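Adenylosuccinate lyase (Francisella tularensis subsp. tularensis SCHU S4, PDB 4EEI) probably cleaves adenylosuccinate to AMP and fumarate, and SAICAR to AICAR and fumarate, in de novo purine biosynthesis. Local coordinates at residues B[124-136]-B[147-161]. Sequence-based numbering, arbitrary orientation.
With EDO (1,2-ethanediol), chain X.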
ATOM      1  N   LEU B 124      16.855   5.697  24.091  1.00 22.71           N
ATOM      2  CA  LEU B 124      15.496   6.043  24.521  1.00 18.31           C
ATOM      3  C   LEU B 124      15.289   5.828  26.024  1.00 19.76           C
ATOM      4  O   LEU B 124      14.690   6.670  26.696  1.00 20.39           O
ATOM      5  CB  LEU B 124      14.457   5.243  23.730  1.00 19.26           C
ATOM      6  CG  LEU B 124      14.250   5.735  22.292  1.00 19.58           C
ATOM      7  CD1 LEU B 124      13.386   4.752  21.538  1.00 20.38           C
ATOM      8  CD2 LEU B 124      13.579   7.102  22.313  1.00 19.82           C
ATOM      9  N   LEU B 125      15.781   4.709  26.551  1.00 19.03           N
ATOM     10  CA  LEU B 125      15.686   4.446  27.996  1.00 21.09           C
ATOM     11  C   LEU B 125      16.532   5.439  28.793  1.00 25.51           C
ATOM     12  O   LEU B 125      16.151   5.882  29.888  1.00 24.93           O
ATOM     13  CB  LEU B 125      16.102   2.997  28.309  1.00 20.29           C
ATOM     14  CG  LEU B 125      15.962   2.544  29.766  1.00 22.56           C
ATOM     15  CD1 LEU B 125      14.564   2.830  30.271  1.00 25.11           C
ATOM     16  CD2 LEU B 125      16.288   1.068  29.923  1.00 20.64           C
ATOM     17  N   THR B 126      17.699   5.779  28.251  1.00 22.46           N
ATOM     18  CA  THR B 126      18.545   6.778  28.878  1.00 23.37           C
ATOM     19  C   THR B 126      17.793   8.092  28.980  1.00 22.40           C
ATOM     20  O   THR B 126      17.812   8.742  30.019  1.00 25.06           O
ATOM     21  CB  THR B 126      19.856   6.972  28.112  1.00 24.36           C
ATOM     22  OG1 THR B 126      20.679   5.809  28.285  1.00 22.56           O
ATOM     23  CG2 THR B 126      20.601   8.200  28.633  1.00 23.71           C
ATOM     24  N   LYS B 127      17.119   8.475  27.903  1.00 20.07           N
ATOM     25  CA  LYS B 127      16.311   9.689  27.929  1.00 24.24           C
ATOM     26  C   LYS B 127      15.125   9.574  28.900  1.00 24.54           C
ATOM     27  O   LYS B 127      14.812  10.522  29.616  1.00 25.47           O
ATOM     28  CB  LYS B 127      15.809  10.007  26.527  1.00 21.30           C
ATOM     29  CG  LYS B 127      15.795  11.493  26.216  1.00 26.83           C
ATOM     30  CD  LYS B 127      17.211  12.085  26.143  1.00 29.60           C
ATOM     31  CE  LYS B 127      17.153  13.570  25.799  1.00 29.61           C
ATOM     32  NZ  LYS B 127      18.457  14.125  25.330  1.00 30.16           N
ATOM     33  N   ALA B 128      14.477   8.413  28.924  1.00 22.86           N
ATOM     34  CA  ALA B 128      13.383   8.165  29.864  1.00 23.70           C
ATOM     35  C   ALA B 128      13.817   8.252  31.330  1.00 23.99           C
ATOM     36  O   ALA B 128      13.107   8.835  32.155  1.00 25.92           O
ATOM     37  CB  ALA B 128      12.717   6.821  29.576  1.00 23.64           C
ATOM     38  N   GLU B 129      14.967   7.676  31.676  1.00 25.87           N
ATOM     39  CA  GLU B 129      15.425   7.738  33.061  1.00 26.70           C
ATOM     40  C   GLU B 129      15.789   9.171  33.440  1.00 27.85           C
ATOM     41  O   GLU B 129      15.541   9.619  34.557  1.00 25.12           O
ATOM     42  CB  GLU B 129      16.631   6.815  33.290  1.00 30.01           C
ATOM     43  CG  GLU B 129      16.349   5.318  33.041  1.00 31.90           C
ATOM     44  CD  GLU B 129      15.615   4.637  34.197  1.00 32.15           C
ATOM     45  OE1 GLU B 129      15.280   5.320  35.184  1.00 32.40           O
ATOM     46  OE2 GLU B 129      15.372   3.412  34.120  1.00 33.54           O
ATOM     47  N   GLU B 130      16.367   9.894  32.489  1.00 25.91           N
ATOM     48  CA  GLU B 130      16.835  11.257  32.725  1.00 30.03           C
ATOM     49  C   GLU B 130      15.658  12.208  32.973  1.00 28.62           C
ATOM     50  O   GLU B 130      15.772  13.164  33.735  1.00 28.09           O
ATOM     51  CB  GLU B 130      17.654  11.681  31.502  1.00 36.38           C
ATOM     52  CG  GLU B 130      18.009  13.137  31.360  1.00 46.64           C
ATOM     53  CD  GLU B 130      18.799  13.386  30.073  1.00 56.50           C
ATOM     54  OE1 GLU B 130      18.428  14.302  29.309  1.00 59.36           O
ATOM     55  OE2 GLU B 130      19.781  12.651  29.827  1.00 61.43           O
ATOM     56  N   THR B 131      14.521  11.916  32.347  1.00 27.62           N
ATOM     57  CA  THR B 131      13.345  12.788  32.415  1.00 29.28           C
ATOM     58  C   THR B 131      12.166  12.182  33.192  1.00 29.93           C
ATOM     59  O   THR B 131      11.071  12.749  33.200  1.00 24.81           O
ATOM     60  CB  THR B 131      12.851  13.155  31.003  1.00 24.86           C
ATOM     61  OG1 THR B 131      12.486  11.961  30.294  1.00 25.93           O
ATOM     62  CG2 THR B 131      13.940  13.896  30.233  1.00 27.80           C
ATOM     63  N   LYS B 132      12.395  11.047  33.845  1.00 26.93           N
ATOM     64  CA  LYS B 132      11.342  10.337  34.587  1.00 25.27           C
ATOM     65  C   LYS B 132      10.687  11.233  35.654  1.00 30.27           C
ATOM     66  O   LYS B 132       9.485  11.128  35.923  1.00 31.54           O
ATOM     67  CB  LYS B 132      11.943   9.079  35.231  1.00 25.06           C
ATOM     68  CG  LYS B 132      11.050   8.320  36.221  1.00 28.45           C
ATOM     69  CD  LYS B 132      11.699   6.975  36.594  1.00 27.74           C
ATOM     70  CE  LYS B 132      10.896   6.171  37.622  1.00 25.13           C
ATOM     71  NZ  LYS B 132      11.037   6.738  38.989  1.00 27.00           N
ATOM     72  N   GLU B 133      11.490  12.124  36.226  1.00 30.92           N
ATOM     73  CA  GLU B 133      11.091  13.013  37.325  1.00 36.33           C
ATOM     74  C   GLU B 133      10.290  14.239  36.895  1.00 32.19           C
ATOM     75  O   GLU B 133       9.684  14.919  37.726  1.00 32.87           O
ATOM     76  CB  GLU B 133      12.349  13.524  38.035  1.00 47.83           C
ATOM     77  CG  GLU B 133      13.287  14.305  37.106  1.00 57.21           C
ATOM     78  CD  GLU B 133      14.435  14.983  37.838  1.00 65.43           C
ATOM     79  OE1 GLU B 133      14.224  16.079  38.400  1.00 70.89           O
ATOM     80  OE2 GLU B 133      15.552  14.426  37.837  1.00 67.77           O
ATOM     81  N   ILE B 134      10.312  14.543  35.603  1.00 24.92           N
ATOM     82  CA  ILE B 134       9.713  15.776  35.110  1.00 26.38           C
ATOM     83  C   ILE B 134       8.217  15.587  34.923  1.00 26.38           C
ATOM     84  O   ILE B 134       7.784  14.591  34.347  1.00 25.21           O
ATOM     85  CB  ILE B 134      10.362  16.192  33.780  1.00 28.84           C
ATOM     86  CG1 ILE B 134      11.867  16.401  33.977  1.00 32.93           C
ATOM     87  CG2 ILE B 134       9.703  17.438  33.221  1.00 30.73           C
ATOM     88  CD1 ILE B 134      12.616  16.752  32.700  1.00 33.39           C
ATOM     89  N   ILE B 135       7.421  16.537  35.408  1.00 26.58           N
ATOM     90  CA  ILE B 135       5.973  16.436  35.227  1.00 26.70           C
ATOM     91  C   ILE B 135       5.533  17.268  34.016  1.00 27.15           C
ATOM     92  O   ILE B 135       5.962  18.415  33.846  1.00 26.59           O
ATOM     93  CB  ILE B 135       5.197  16.808  36.519  1.00 23.96           C
ATOM     94  CG1 ILE B 135       3.706  16.503  36.371  1.00 29.19           C
ATOM     95  CG2 ILE B 135       5.423  18.255  36.906  1.00 24.78           C
ATOM     96  CD1 ILE B 135       2.995  16.383  37.716  1.00 31.37           C
ATOM     97  N   THR B 136       4.709  16.666  33.159  1.00 21.94           N
ATOM     98  CA  THR B 136       4.258  17.325  31.932  1.00 24.37           C
ATOM     99  C   THR B 136       2.753  17.145  31.789  1.00 25.07           C
ATOM    100  O   THR B 136       2.159  16.314  32.480  1.00 25.16           O
ATOM    101  CB  THR B 136       4.960  16.739  30.698  1.00 24.86           C
ATOM    102  OG1 THR B 136       4.641  17.516  29.536  1.00 28.79           O
ATOM    103  CG2 THR B 136       4.521  15.292  30.472  1.00 23.32           C
ATOM    104  N   PRO B 147      -1.721  15.608  34.112  1.00 24.80           N
ATOM    105  CA  PRO B 147      -0.261  15.533  34.220  1.00 22.99           C
ATOM    106  C   PRO B 147       0.224  14.089  34.184  1.00 23.78           C
ATOM    107  O   PRO B 147      -0.531  13.179  34.519  1.00 25.41           O
ATOM    108  CB  PRO B 147       0.021  16.152  35.592  1.00 25.77           C
ATOM    109  CG  PRO B 147      -1.166  17.007  35.879  1.00 27.64           C
ATOM    110  CD  PRO B 147      -2.326  16.276  35.275  1.00 27.31           C
ATOM    111  N   MET B 148       1.473  13.891  33.780  1.00 21.65           N
ATOM    112  CA  MET B 148       2.056  12.557  33.695  1.00 22.64           C
ATOM    113  C   MET B 148       3.560  12.742  33.748  1.00 25.05           C
ATOM    114  O   MET B 148       4.047  13.870  33.739  1.00 26.12           O
ATOM    115  CB  MET B 148       1.689  11.910  32.364  1.00 22.09           C
ATOM    116  CG  MET B 148       2.271  12.680  31.181  1.00 22.07           C
ATOM    117  SD  MET B 148       1.764  12.018  29.586  1.00 31.65           S
ATOM    118  CE  MET B 148       2.585  10.412  29.602  1.00 34.38           C
ATOM    119  N   SER B 149       4.307  11.645  33.776  1.00 24.51           N
ATOM    120  CA  SER B 149       5.762  11.739  33.715  1.00 25.02           C
ATOM    121  C   SER B 149       6.208  11.977  32.270  1.00 24.76           C
ATOM    122  O   SER B 149       5.782  11.267  31.365  1.00 25.62           O
ATOM    123  CB  SER B 149       6.395  10.454  34.228  1.00 27.02           C
ATOM    124  OG  SER B 149       7.735  10.367  33.790  1.00 29.47           O
ATOM    125  N   PHE B 150       7.065  12.967  32.052  1.00 23.19           N
ATOM    126  CA  PHE B 150       7.564  13.256  30.704  1.00 22.01           C
ATOM    127  C   PHE B 150       8.364  12.057  30.207  1.00 22.79           C
ATOM    128  O   PHE B 150       8.318  11.702  29.022  1.00 22.30           O
ATOM    129  CB  PHE B 150       8.441  14.512  30.731  1.00 23.39           C
ATOM    130  CG  PHE B 150       8.787  15.060  29.363  1.00 23.35           C
ATOM    131  CD1 PHE B 150       9.993  14.749  28.759  1.00 25.96           C
ATOM    132  CD2 PHE B 150       7.909  15.906  28.694  1.00 24.85           C
ATOM    133  CE1 PHE B 150      10.324  15.274  27.509  1.00 27.92           C
ATOM    134  CE2 PHE B 150       8.226  16.424  27.442  1.00 25.70           C
ATOM    135  CZ  PHE B 150       9.437  16.111  26.854  1.00 25.44           C
ATOM    136  N   GLY B 151       9.080  11.410  31.124  1.00 23.55           N
ATOM    137  CA  GLY B 151       9.887  10.251  30.772  1.00 22.10           C
ATOM    138  C   GLY B 151       9.087   9.088  30.218  1.00 26.10           C
ATOM    139  O   GLY B 151       9.612   8.246  29.482  1.00 25.73           O
ATOM    140  N   GLN B 152       7.807   9.032  30.565  1.00 25.17           N
ATOM    141  CA  GLN B 152       6.962   7.963  30.063  1.00 26.40           C
ATOM    142  C   GLN B 152       6.768   8.080  28.545  1.00 24.96           C
ATOM    143  O   GLN B 152       6.469   7.086  27.869  1.00 23.65           O
ATOM    144  CB  GLN B 152       5.627   7.973  30.802  1.00 31.82           C
ATOM    145  CG  GLN B 152       4.760   6.773  30.510  1.00 32.82           C
ATOM    146  CD  GLN B 152       3.674   6.589  31.543  1.00 41.20           C
ATOM    147  OE1 GLN B 152       3.933   6.647  32.746  1.00 42.80           O
ATOM    148  NE2 GLN B 152       2.447   6.359  31.082  1.00 43.80           N
ATOM    149  N   LYS B 153       6.960   9.279  27.997  1.00 26.22           N
ATOM    150  CA  LYS B 153       6.884   9.438  26.540  1.00 23.57           C
ATOM    151  C   LYS B 153       8.008   8.638  25.895  1.00 24.10           C
ATOM    152  O   LYS B 153       7.790   7.871  24.958  1.00 23.63           O
ATOM    153  CB  LYS B 153       6.984  10.910  26.128  1.00 25.61           C
ATOM    154  CG  LYS B 153       5.793  11.775  26.553  1.00 26.43           C
ATOM    155  CD  LYS B 153       6.069  13.248  26.248  1.00 28.50           C
ATOM    156  CE  LYS B 153       4.841  14.129  26.507  1.00 27.50           C
ATOM    157  NZ  LYS B 153       3.683  13.755  25.639  1.00 26.61           N
ATOM    158  N   PHE B 154       9.215   8.809  26.410  1.00 25.80           N
ATOM    159  CA  PHE B 154      10.350   8.075  25.876  1.00 23.79           C
ATOM    160  C   PHE B 154      10.270   6.597  26.217  1.00 22.26           C
ATOM    161  O   PHE B 154      10.711   5.764  25.444  1.00 17.78           O
ATOM    162  CB  PHE B 154      11.657   8.657  26.411  1.00 20.70           C
ATOM    163  CG  PHE B 154      11.917  10.058  25.962  1.00 24.74           C
ATOM    164  CD1 PHE B 154      12.226  10.323  24.637  1.00 25.91           C
ATOM    165  CD2 PHE B 154      11.864  11.110  26.864  1.00 28.54           C
ATOM    166  CE1 PHE B 154      12.470  11.627  24.211  1.00 28.05           C
ATOM    167  CE2 PHE B 154      12.109  12.410  26.449  1.00 34.72           C
ATOM    168  CZ  PHE B 154      12.412  12.664  25.119  1.00 34.13           C
ATOM    169  N   LEU B 155       9.735   6.268  27.387  1.00 22.96           N
ATOM    170  CA  LEU B 155       9.655   4.868  27.780  1.00 22.25           C
ATOM    171  C   LEU B 155       8.655   4.132  26.895  1.00 21.69           C
ATOM    172  O   LEU B 155       8.829   2.950  26.590  1.00 18.36           O
ATOM    173  CB  LEU B 155       9.272   4.731  29.263  1.00 20.94           C
ATOM    174  CG  LEU B 155       9.344   3.301  29.809  1.00 24.18           C
ATOM    175  CD1 LEU B 155      10.806   2.823  29.930  1.00 25.70           C
ATOM    176  CD2 LEU B 155       8.631   3.183  31.162  1.00 21.97           C
ATOM    177  N   GLY B 156       7.608   4.836  26.470  1.00 18.26           N
ATOM    178  CA  GLY B 156       6.620   4.254  25.575  1.00 20.40           C
ATOM    179  C   GLY B 156       7.196   3.909  24.214  1.00 20.32           C
ATOM    180  O   GLY B 156       6.800   2.918  23.577  1.00 19.61           O
ATOM    181  N   ALA B 157       8.120   4.739  23.749  1.00 15.86           N
ATOM    182  CA  ALA B 157       8.815   4.445  22.507  1.00 19.39           C
ATOM    183  C   ALA B 157       9.789   3.297  22.756  1.00 21.83           C
ATOM    184  O   ALA B 157       9.918   2.395  21.930  1.00 23.81           O
ATOM    185  CB  ALA B 157       9.543   5.660  22.015  1.00 20.72           C
ATOM    186  N   TYR B 158      10.481   3.342  23.894  1.00 21.31           N
ATOM    187  CA  TYR B 158      11.416   2.269  24.252  1.00 21.45           C
ATOM    188  C   TYR B 158      10.778   0.889  24.172  1.00 19.97           C
ATOM    189  O   TYR B 158      11.301  -0.003  23.496  1.00 20.67           O
ATOM    190  CB  TYR B 158      11.991   2.501  25.653  1.00 20.38           C
ATOM    191  CG  TYR B 158      12.741   1.319  26.236  1.00 22.28           C
ATOM    192  CD1 TYR B 158      14.051   1.049  25.865  1.00 23.85           C
ATOM    193  CD2 TYR B 158      12.137   0.482  27.163  1.00 22.07           C
ATOM    194  CE1 TYR B 158      14.739  -0.023  26.401  1.00 24.41           C
ATOM    195  CE2 TYR B 158      12.817  -0.594  27.702  1.00 25.67           C
ATOM    196  CZ  TYR B 158      14.116  -0.836  27.321  1.00 25.28           C
ATOM    197  OH  TYR B 158      14.790  -1.908  27.858  1.00 24.71           O
ATOM    198  N   VAL B 159       9.654   0.699  24.860  1.00 18.17           N
ATOM    199  CA  VAL B 159       9.036  -0.620  24.884  1.00 19.65           C
ATOM    200  C   VAL B 159       8.569  -1.053  23.495  1.00 20.61           C
ATOM    201  O   VAL B 159       8.607  -2.239  23.170  1.00 20.48           O
ATOM    202  CB  VAL B 159       7.888  -0.741  25.918  1.00 22.35           C
ATOM    203  CG1 VAL B 159       8.434  -0.575  27.331  1.00 23.70           C
ATOM    204  CG2 VAL B 159       6.783   0.284  25.638  1.00 21.51           C
ATOM    205  N   GLU B 160       8.152  -0.099  22.670  1.00 19.89           N
ATOM    206  CA  GLU B 160       7.707  -0.444  21.319  1.00 22.16           C
ATOM    207  C   GLU B 160       8.886  -0.912  20.464  1.00 19.39           C
ATOM    208  O   GLU B 160       8.799  -1.930  19.775  1.00 18.48           O
ATOM    209  CB  GLU B 160       6.993   0.732  20.637  1.00 20.71           C
ATOM    210  CG  GLU B 160       6.535   0.395  19.219  1.00 25.91           C
ATOM    211  CD  GLU B 160       5.802   1.538  18.520  1.00 30.02           C
ATOM    212  OE1 GLU B 160       5.788   2.675  19.059  1.00 28.65           O
ATOM    213  OE2 GLU B 160       5.247   1.293  17.419  1.00 26.49           O
ATOM    214  N   PHE B 161       9.986  -0.163  20.507  1.00 18.25           N
ATOM    215  CA  PHE B 161      11.192  -0.566  19.791  1.00 18.36           C
ATOM    216  C   PHE B 161      11.762  -1.880  20.337  1.00 20.27           C
ATOM    217  O   PHE B 161      12.335  -2.661  19.575  1.00 20.38           O
ATOM    218  CB  PHE B 161      12.253   0.554  19.815  1.00 17.98           C
ATOM    219  CG  PHE B 161      11.999   1.639  18.804  1.00 19.15           C
ATOM    220  CD1 PHE B 161      12.294   1.424  17.456  1.00 19.07           C
ATOM    221  CD2 PHE B 161      11.456   2.861  19.186  1.00 19.08           C
ATOM    222  CE1 PHE B 161      12.061   2.418  16.499  1.00 18.86           C
ATOM    223  CE2 PHE B 161      11.223   3.874  18.236  1.00 19.86           C
ATOM    224  CZ  PHE B 161      11.528   3.646  16.891  1.00 20.97           C
TER
HETATM  225  C1  EDO X 512      11.720   9.836  40.042  1.00 79.65           C
HETATM  226  O1  EDO X 512      12.460  10.763  39.246  1.00 79.60           O
HETATM  227  C2  EDO X 512      10.232  10.057  39.810  1.00 78.98           C
HETATM  228  O2  EDO X 512       9.552   8.886  40.257  1.00 79.99           O
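The carbonyl oxygen of Thr-136 accepts a bond from the N-H of Met-148 (Met-148 N to Thr-136 O, 2.8 Å), with the CA-H of Pro-147 as a weaker second contact. Thr-136 N returns a nearly straight bond to Met-148 O, closing an antiparallel hydrogen-bonded pair. On the face shared by these two residues, Thr-136 CG2 lies alongside Met-148 CG, 3.5 Å away. Next comes the non-hydrogen-bonded pair Ile-135 and Ser-149, beyond which Phe-150 N gives Ile-134 O a nearly straight bond. With its OG anti to the backbone N (chi1 162°), Ser-149 turns from the strand to donate to Lys-132 O at 2.9 Å from OG, approaching tilted from the carbonyl plane. Helix 94-131, the hairpin of strands 135-140 and 143-149, and helix 151-173 thus illustrate how a beta hairpin can return the chain between two long helices, here in a largely helical member of the lyase 1 family. Segments 124-131 and 151-161 run nearly antiparallel (158°), their axes 7.5 Å apart at closest approach, and at the base of the hairpin Gly-151 CA comes within 4.1 Å of Lys-132 CA. Packing between the helices is knobs-into-holes: Phe-154 fits among Leu-124, Lys-127, Ala-128 and Thr-131, while Leu-124 enters the hole formed by Phe-154, Ala-157, Tyr-158 and Phe-161. Lys-127 CG sits over the centre of the Phe-154 ring, 3.7 Å from its centroid, in a CH-pi contact. A bend at chi2 (67°) carries the ammonium onward to the carbonyls of Leu-334 and Ile-331. Thr-131 OG1, held by a bond to Lys-127 O, lies at the edge of the Phe-154 ring. Leu-125 CB covers a face of Tyr-158. Helix 338-346 packs on the base of the hairpin through Ile-341, which touches Ile-134, Thr-136 and Phe-150.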